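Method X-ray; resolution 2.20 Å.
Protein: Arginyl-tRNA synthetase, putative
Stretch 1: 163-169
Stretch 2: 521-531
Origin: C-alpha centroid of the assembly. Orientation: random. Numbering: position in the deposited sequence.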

# COMPACT_ATOMS: atom_id res chain seq x y z
N ARG A 163 -1.93 4.48 -4.81
CA ARG A 163 -1.66 4.13 -6.19
C ARG A 163 -2.37 2.80 -6.51
O ARG A 163 -2.85 2.61 -7.62
CB ARG A 163 -0.16 4.02 -6.45
CG ARG A 163 0.63 5.32 -6.40
CD ARG A 163 2.00 5.17 -7.10
NE ARG A 163 2.87 6.32 -6.89
CZ ARG A 163 3.84 6.71 -7.72
NH1 ARG A 163 4.09 6.02 -8.82
NH2 ARG A 163 4.58 7.78 -7.43
N VAL A 164 -2.45 1.91 -5.52
CA VAL A 164 -3.16 0.64 -5.71
C VAL A 164 -4.62 0.92 -5.99
O VAL A 164 -5.16 0.43 -6.98
CB VAL A 164 -3.02 -0.30 -4.49
CG1 VAL A 164 -4.07 -1.40 -4.54
CG2 VAL A 164 -1.62 -0.91 -4.44
N PHE A 165 -5.27 1.73 -5.16
CA PHE A 165 -6.69 2.03 -5.41
C PHE A 165 -6.94 2.79 -6.71
O PHE A 165 -7.95 2.55 -7.40
CB PHE A 165 -7.29 2.78 -4.22
CG PHE A 165 -7.58 1.89 -3.05
CD1 PHE A 165 -8.64 1.01 -3.08
CD2 PHE A 165 -6.75 1.90 -1.95
CE1 PHE A 165 -8.90 0.19 -2.02
CE2 PHE A 165 -7.01 1.08 -0.88
CZ PHE A 165 -8.09 0.23 -0.91
N GLU A 166 -6.03 3.69 -7.08
CA GLU A 166 -6.14 4.43 -8.34
C GLU A 166 -5.97 3.47 -9.54
O GLU A 166 -6.62 3.62 -10.59
CB GLU A 166 -5.11 5.58 -8.36
CG GLU A 166 -5.48 6.70 -7.34
CD GLU A 166 -4.33 7.61 -6.89
OE1 GLU A 166 -3.17 7.41 -7.32
OE2 GLU A 166 -4.59 8.54 -6.09
N PHE A 167 -5.13 2.45 -9.39
CA PHE A 167 -5.02 1.42 -10.42
C PHE A 167 -6.35 0.70 -10.58
O PHE A 167 -6.82 0.49 -11.70
CB PHE A 167 -3.92 0.43 -10.07
CG PHE A 167 -3.95 -0.81 -10.91
CD1 PHE A 167 -3.61 -0.76 -12.25
CD2 PHE A 167 -4.28 -2.04 -10.35
CE1 PHE A 167 -3.64 -1.91 -13.04
CE2 PHE A 167 -4.30 -3.19 -11.13
CZ PHE A 167 -3.97 -3.12 -12.48
N LEU A 168 -6.97 0.36 -9.46
CA LEU A 168 -8.32 -0.24 -9.43
C LEU A 168 -9.44 0.78 -9.74
O LEU A 168 -10.62 0.48 -9.55
CB LEU A 168 -8.55 -0.91 -8.06
CG LEU A 168 -7.58 -2.07 -7.80
CD1 LEU A 168 -7.67 -2.66 -6.39
CD2 LEU A 168 -7.83 -3.16 -8.85
N LYS A 169 -9.07 1.97 -10.20
CA LYS A 169 -10.04 3.01 -10.61
C LYS A 169 -10.99 3.40 -9.48
O LYS A 169 -12.16 3.71 -9.72
CB LYS A 169 -10.83 2.53 -11.84
CG LYS A 169 -9.95 2.11 -13.01
CD LYS A 169 -10.75 1.95 -14.29
CE LYS A 169 -9.89 1.36 -15.41
NZ LYS A 169 -8.80 2.30 -15.81
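Stretch 2 521-531: KFPDIFYYILK

How does the second stretch lie on the first? It is helical for most of its length, and its axis crosses that of helix 163-167 at -123°, running more against it than along it. The axes stay 11.8 Å apart at closest approach, a gap filled by side chains; the nearest backbone pairing sets Val164 CA 8.0 Å from Phe526 CA.

What does Phe526 touch? With chi1 at -66° (m) and CA-to-CB toward the first stretch, its ring is met by three neighbours. Val164, chi1 t, brings CG1 to 3.8 Å from Phe526 CD1, at the ring edge. Phe167, also t, places CE2 over one face, 3.7 Å from Phe526 CZ; the two ring planes are inclined by 33°. Leu168 CD1 lies 4.1 Å from Phe526 CD1.

How do side chains that do not start toward the partner reach it? Phe165 points away at CA-to-CB, yet its m rotamer carries CE1 to 3.5 Å from Leu530 CD2. Leu530 starts sideways, and its m,t conformation extends CD2 to this meeting. Phe522, sideways and t, brings CE2 within 4.2 Å of Phe167 CZ.

What holds the contact together? Apolar packing alone: no hydrogen bond crosses it. Leu168, just past the helix, still contributes through its m,t side chain.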

# COMPACT_ATOMS: atom_id res chain seq x y z
N LYS A 521 -1.09 -14.64 -11.60
CA LYS A 521 -1.34 -14.52 -10.16
C LYS A 521 -1.59 -13.08 -9.69
O LYS A 521 -2.03 -12.86 -8.57
CB LYS A 521 -0.18 -15.10 -9.36
CG LYS A 521 -0.02 -16.62 -9.41
CD LYS A 521 1.06 -17.07 -8.44
CE LYS A 521 1.23 -18.57 -8.43
NZ LYS A 521 2.31 -18.94 -7.47
N PHE A 522 -1.28 -12.11 -10.55
CA PHE A 522 -1.32 -10.69 -10.21
C PHE A 522 -2.61 -10.28 -9.45
O PHE A 522 -2.52 -9.68 -8.40
CB PHE A 522 -1.12 -9.85 -11.49
CG PHE A 522 -0.77 -8.40 -11.25
CD1 PHE A 522 0.21 -8.05 -10.34
CD2 PHE A 522 -1.40 -7.39 -11.96
CE1 PHE A 522 0.55 -6.72 -10.13
CE2 PHE A 522 -1.07 -6.06 -11.77
CZ PHE A 522 -0.09 -5.72 -10.84
N PRO A 523 -3.80 -10.67 -9.95
CA PRO A 523 -5.02 -10.28 -9.20
C PRO A 523 -5.09 -10.80 -7.76
O PRO A 523 -5.73 -10.14 -6.93
CB PRO A 523 -6.15 -10.89 -10.05
CG PRO A 523 -5.57 -10.94 -11.44
CD PRO A 523 -4.14 -11.35 -11.21
N ASP A 524 -4.45 -11.94 -7.47
CA ASP A 524 -4.45 -12.50 -6.12
C ASP A 524 -3.82 -11.50 -5.14
O ASP A 524 -4.24 -11.37 -3.98
CB ASP A 524 -3.67 -13.83 -6.06
CG ASP A 524 -4.24 -14.92 -6.99
OD1 ASP A 524 -5.32 -14.76 -7.61
OD2 ASP A 524 -3.60 -15.96 -7.09
N ILE A 525 -2.79 -10.80 -5.62
CA ILE A 525 -2.07 -9.82 -4.80
C ILE A 525 -3.04 -8.72 -4.32
O ILE A 525 -3.04 -8.34 -3.14
CB ILE A 525 -0.90 -9.18 -5.56
CG1 ILE A 525 0.08 -10.25 -6.07
CG2 ILE A 525 -0.19 -8.15 -4.69
CD1 ILE A 525 0.73 -11.03 -4.94
N PHE A 526 -3.88 -8.25 -5.23
CA PHE A 526 -4.82 -7.18 -4.91
C PHE A 526 -5.93 -7.71 -4.02
O PHE A 526 -6.32 -7.06 -3.04
CB PHE A 526 -5.36 -6.56 -6.19
CG PHE A 526 -4.31 -5.86 -6.98
CD1 PHE A 526 -3.99 -4.53 -6.71
CD2 PHE A 526 -3.58 -6.53 -7.94
CE1 PHE A 526 -2.99 -3.88 -7.42
CE2 PHE A 526 -2.58 -5.89 -8.66
CZ PHE A 526 -2.28 -4.57 -8.40
N TYR A 527 -6.39 -8.92 -4.36
CA TYR A 527 -7.37 -9.60 -3.52
C TYR A 527 -6.92 -9.64 -2.05
O TYR A 527 -7.70 -9.33 -1.14
CB TYR A 527 -7.61 -11.02 -4.04
CG TYR A 527 -8.38 -11.92 -3.12
CD1 TYR A 527 -9.75 -11.76 -2.94
CD2 TYR A 527 -7.74 -12.96 -2.44
CE1 TYR A 527 -10.47 -12.60 -2.09
CE2 TYR A 527 -8.46 -13.82 -1.60
CZ TYR A 527 -9.82 -13.63 -1.43
OH TYR A 527 -10.52 -14.47 -0.60
N TYR A 528 -5.66 -9.98 -1.80
CA TYR A 528 -5.24 -10.02 -0.41
C TYR A 528 -4.89 -8.63 0.19
O TYR A 528 -5.12 -8.38 1.38
CB TYR A 528 -4.08 -10.99 -0.25
CG TYR A 528 -4.54 -12.44 -0.22
CD1 TYR A 528 -5.34 -12.90 0.82
CD2 TYR A 528 -4.20 -13.33 -1.24
CE1 TYR A 528 -5.77 -14.23 0.87
CE2 TYR A 528 -4.63 -14.66 -1.20
CZ TYR A 528 -5.41 -15.10 -0.14
OH TYR A 528 -5.85 -16.41 -0.10
N ILE A 529 -4.35 -7.73 -0.63
CA ILE A 529 -4.05 -6.38 -0.15
C ILE A 529 -5.31 -5.69 0.37
O ILE A 529 -5.31 -5.10 1.45
CB ILE A 529 -3.42 -5.52 -1.26
CG1 ILE A 529 -1.93 -5.84 -1.36
CG2 ILE A 529 -3.57 -4.04 -0.94
CD1 ILE A 529 -1.18 -4.97 -2.36
N LEU A 530 -6.40 -5.79 -0.37
CA LEU A 530 -7.66 -5.20 0.08
C LEU A 530 -8.05 -5.72 1.47
O LEU A 530 -8.69 -5.02 2.26
CB LEU A 530 -8.78 -5.50 -0.92
CG LEU A 530 -8.72 -4.84 -2.29
CD1 LEU A 530 -10.00 -5.17 -3.05
CD2 LEU A 530 -8.50 -3.32 -2.21
N LYS A 531 -7.64 -6.95 1.77
CA LYS A 531 -7.98 -7.60 3.02
C LYS A 531 -7.05 -7.23 4.18
O LYS A 531 -7.50 -7.06 5.31
CB LYS A 531 -7.98 -9.13 2.84
CG LYS A 531 -9.08 -9.61 1.88
CD LYS A 531 -8.98 -11.10 1.59
CE LYS A 531 -9.33 -11.92 2.82
NZ LYS A 531 -9.40 -13.38 2.50